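Local atomic coordinates of ulvan Lyase-PL25 (Pseudoalteromonas sp. PLSV, PDB entry 5UAM), a protein that cleaves ulvan, the sulfated rhamnose- and uronic acid-containing cell-wall polysaccharide of green seaweeds, as a beta-propeller lyase of polysaccharide lyase family 25. Residues G333-T337 with Y357-G363. Numbering follows the deposited sequence.
Sequences GPKQT and YERVSRG. With EDO (1,2-ethanediol), chain H.
Q336 lays its side chain (chi1 m, chi2 p) over the 357-359 backbone: CG is 3.3 Å from Y357 O, and NE2 donates to R359 O at 2.9 Å, 162°. Both segments are extended except at E358 (phi/psi -120/4) and run in the same direction, with CA-CA register P334-V360 5.1 Å, Q336-S361 4.8 Å and T337-R362 5.7 Å. K335 O accepts S361 N (3.2 Å, 164°) and, weakly, R362 NH1 (3.0 Å, 132°), the guanidinium folding back through chi1 m, chi2 m to bond S361 O by NH1 (2.8 Å). With chi1 p, S361 OG accepts T337 N (3.0 Å); water 1 joins that OG to T337 O (2.9 Å each). P334 CB lies 3.9 Å from V360 CG2. T337 belongs to strand 336-342, R362 to strand 362-367, an edge strand of the next four-stranded sheet, as expected between successive propeller blades. With one main-chain pair and three side-chain-to-backbone bonds, the junction is polar and depends on Q336, S361 and R362 side chains as well as main chain.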
ATOM      1  N   GLY A 333       2.952 -15.181 -13.078  1.00 27.07           N
ATOM      2  CA  GLY A 333       2.079 -14.804 -14.169  1.00 26.12           C
ATOM      3  C   GLY A 333       1.166 -13.679 -13.720  1.00 24.26           C
ATOM      4  O   GLY A 333       1.174 -13.285 -12.549  1.00 22.09           O
ATOM      5  N   PRO A 334       0.372 -13.130 -14.637  1.00 20.05           N
ATOM      6  CA  PRO A 334      -0.541 -12.038 -14.274  1.00 20.00           C
ATOM      7  C   PRO A 334      -1.546 -12.469 -13.220  1.00 18.60           C
ATOM      8  O   PRO A 334      -2.015 -13.614 -13.205  1.00 21.34           O
ATOM      9  CB  PRO A 334      -1.240 -11.698 -15.599  1.00 21.37           C
ATOM     10  CG  PRO A 334      -1.023 -12.868 -16.472  1.00 25.36           C
ATOM     11  CD  PRO A 334       0.290 -13.474 -16.065  1.00 22.76           C
ATOM     12  N   LYS A 335      -1.880 -11.531 -12.338  1.00 16.15           N
ATOM     13  CA  LYS A 335      -2.738 -11.791 -11.198  1.00 15.86           C
ATOM     14  C   LYS A 335      -3.909 -10.824 -11.178  1.00 17.01           C
ATOM     15  O   LYS A 335      -3.758  -9.638 -11.491  1.00 16.74           O
ATOM     16  CB  LYS A 335      -1.930 -11.656  -9.899  1.00 16.51           C
ATOM     17  CG  LYS A 335      -0.715 -12.574  -9.859  1.00 16.21           C
ATOM     18  CD  LYS A 335       0.187 -12.253  -8.684  1.00 15.54           C
ATOM     19  CE  LYS A 335       1.469 -13.039  -8.739  1.00 20.06           C
ATOM     20  NZ  LYS A 335       2.322 -12.587  -9.855  1.00 23.38           N
ATOM     21  N   GLN A 336      -5.067 -11.347 -10.792  1.00 16.16           N
ATOM     22  CA  GLN A 336      -6.332 -10.623 -10.769  1.00 16.52           C
ATOM     23  C   GLN A 336      -6.856 -10.499  -9.343  1.00 14.49           C
ATOM     24  O   GLN A 336      -6.750 -11.447  -8.551  1.00 15.20           O
ATOM     25  CB  GLN A 336      -7.383 -11.378 -11.577  1.00 17.47           C
ATOM     26  CG  GLN A 336      -6.954 -11.730 -12.997  1.00 18.27           C
ATOM     27  CD  GLN A 336      -6.005 -12.907 -13.067  1.00 18.81           C
ATOM     28  OE1 GLN A 336      -6.227 -13.935 -12.438  1.00 19.07           O
ATOM     29  NE2 GLN A 336      -4.969 -12.782 -13.879  1.00 19.19           N
ATOM     30  N   THR A 337      -7.452  -9.352  -9.020  1.00 15.03           N
ATOM     31  CA  THR A 337      -8.041  -9.140  -7.702  1.00 14.16           C
ATOM     32  C   THR A 337      -9.246 -10.043  -7.504  1.00 13.90           C
ATOM     33  O   THR A 337     -10.094 -10.173  -8.390  1.00 15.15           O
ATOM     34  CB  THR A 337      -8.513  -7.693  -7.555  1.00 14.70           C
ATOM     35  OG1 THR A 337      -7.633  -6.818  -8.260  1.00 15.81           O
ATOM     36  CG2 THR A 337      -8.563  -7.287  -6.095  1.00 15.09           C
ATOM     37  N   TYR A 357     -11.453 -12.342 -16.336  1.00 29.17           N
ATOM     38  CA  TYR A 357     -10.304 -11.550 -16.742  1.00 31.69           C
ATOM     39  C   TYR A 357      -9.035 -12.322 -16.402  1.00 26.38           C
ATOM     40  O   TYR A 357      -8.928 -12.927 -15.335  1.00 30.61           O
ATOM     41  CB  TYR A 357     -10.342 -10.206 -16.014  1.00 31.12           C
ATOM     42  CG  TYR A 357      -9.273  -9.193 -16.381  1.00 24.45           C
ATOM     43  CD1 TYR A 357      -9.274  -8.517 -17.617  1.00 24.60           C
ATOM     44  CD2 TYR A 357      -8.286  -8.881 -15.482  1.00 22.99           C
ATOM     45  CE1 TYR A 357      -8.274  -7.570 -17.912  1.00 25.48           C
ATOM     46  CE2 TYR A 357      -7.306  -7.949 -15.771  1.00 26.03           C
ATOM     47  CZ  TYR A 357      -7.299  -7.299 -16.963  1.00 28.90           C
ATOM     48  OH  TYR A 357      -6.294  -6.369 -17.200  1.00 28.82           O
ATOM     49  N   GLU A 358      -8.088 -12.331 -17.330  1.00 23.68           N
ATOM     50  CA  GLU A 358      -6.879 -13.133 -17.188  1.00 26.89           C
ATOM     51  C   GLU A 358      -5.605 -12.303 -17.204  1.00 23.45           C
ATOM     52  O   GLU A 358      -4.512 -12.886 -17.217  1.00 25.82           O
ATOM     53  CB  GLU A 358      -6.797 -14.180 -18.309  1.00 33.93           C
ATOM     54  CG  GLU A 358      -8.014 -15.091 -18.420  1.00 35.84           C
ATOM     55  CD  GLU A 358      -8.154 -16.053 -17.253  1.00 52.05           C
ATOM     56  OE1 GLU A 358      -9.167 -16.786 -17.215  1.00 59.42           O
ATOM     57  OE2 GLU A 358      -7.262 -16.077 -16.372  1.00 54.37           O
ATOM     58  N   ARG A 359      -5.702 -10.975 -17.251  1.00 21.35           N
ATOM     59  CA  ARG A 359      -4.533 -10.113 -17.256  1.00 20.66           C
ATOM     60  C   ARG A 359      -4.372  -9.536 -15.850  1.00 19.46           C
ATOM     61  O   ARG A 359      -4.868 -10.111 -14.876  1.00 19.89           O
ATOM     62  CB  ARG A 359      -4.649  -9.069 -18.382  1.00 23.00           C
ATOM     63  CG  ARG A 359      -4.772  -9.674 -19.785  1.00 26.15           C
ATOM     64  CD  ARG A 359      -4.931  -8.586 -20.865  1.00 28.28           C
ATOM     65  NE  ARG A 359      -3.757  -7.713 -20.950  1.00 32.35           N
ATOM     66  CZ  ARG A 359      -3.729  -6.547 -21.597  1.00 31.14           C
ATOM     67  NH1 ARG A 359      -4.813  -6.096 -22.212  1.00 32.60           N
ATOM     68  NH2 ARG A 359      -2.618  -5.822 -21.626  1.00 35.53           N
ATOM     69  N   VAL A 360      -3.698  -8.401 -15.731  1.00 19.30           N
ATOM     70  CA  VAL A 360      -3.415  -7.812 -14.428  1.00 17.46           C
ATOM     71  C   VAL A 360      -4.565  -6.903 -14.014  1.00 18.94           C
ATOM     72  O   VAL A 360      -4.973  -6.014 -14.774  1.00 19.27           O
ATOM     73  CB  VAL A 360      -2.101  -7.017 -14.460  1.00 20.82           C
ATOM     74  CG1 VAL A 360      -1.852  -6.352 -13.112  1.00 20.98           C
ATOM     75  CG2 VAL A 360      -0.932  -7.907 -14.879  1.00 24.88           C
ATOM     76  N   SER A 361      -5.064  -7.080 -12.793  1.00 15.21           N
ATOM     77  CA  SER A 361      -5.989  -6.110 -12.224  1.00 14.86           C
ATOM     78  C   SER A 361      -5.591  -5.827 -10.787  1.00 15.61           C
ATOM     79  O   SER A 361      -5.063  -6.695 -10.097  1.00 15.65           O
ATOM     80  CB  SER A 361      -7.453  -6.538 -12.283  1.00 17.31           C
ATOM     81  OG  SER A 361      -7.631  -7.757 -11.569  1.00 18.11           O
ATOM     82  N   ARG A 362      -5.848  -4.594 -10.349  1.00 14.34           N
ATOM     83  CA  ARG A 362      -5.585  -4.148  -8.989  1.00 13.20           C
ATOM     84  C   ARG A 362      -6.726  -3.235  -8.573  1.00 13.00           C
ATOM     85  O   ARG A 362      -7.346  -2.592  -9.416  1.00 14.19           O
ATOM     86  CB  ARG A 362      -4.268  -3.354  -8.895  1.00 13.43           C
ATOM     87  CG  ARG A 362      -3.030  -4.158  -9.222  1.00 15.03           C
ATOM     88  CD  ARG A 362      -2.735  -5.217  -8.171  1.00 13.00           C
ATOM     89  NE  ARG A 362      -1.480  -5.884  -8.482  1.00 14.53           N
ATOM     90  CZ  ARG A 362      -1.369  -7.025  -9.161  1.00 15.32           C
ATOM     91  NH1 ARG A 362      -2.446  -7.648  -9.622  1.00 16.61           N
ATOM     92  NH2 ARG A 362      -0.172  -7.529  -9.400  1.00 18.24           N
ATOM     93  N   GLY A 363      -6.998  -3.132  -7.282  1.00 12.89           N
ATOM     94  CA  GLY A 363      -8.042  -2.213  -6.873  1.00 13.32           C
ATOM     95  C   GLY A 363      -8.189  -2.203  -5.370  1.00 13.94           C
ATOM     96  O   GLY A 363      -7.843  -3.167  -4.696  1.00 14.78           O
TER
HETATM   97  C1  EDO H 506       4.402 -10.053  -8.023  1.00 42.84           C
HETATM   98  O1  EDO H 506       3.119  -9.865  -8.658  1.00 26.48           O
HETATM   99  C2  EDO H 506       4.435 -11.327  -7.168  1.00 35.03           C
HETATM  100  O2  EDO H 506       4.524 -12.509  -7.992  1.00 37.47           O
HETATM  101  O   HOH W   1     -10.232  -8.883 -10.941  1.00 17.77           O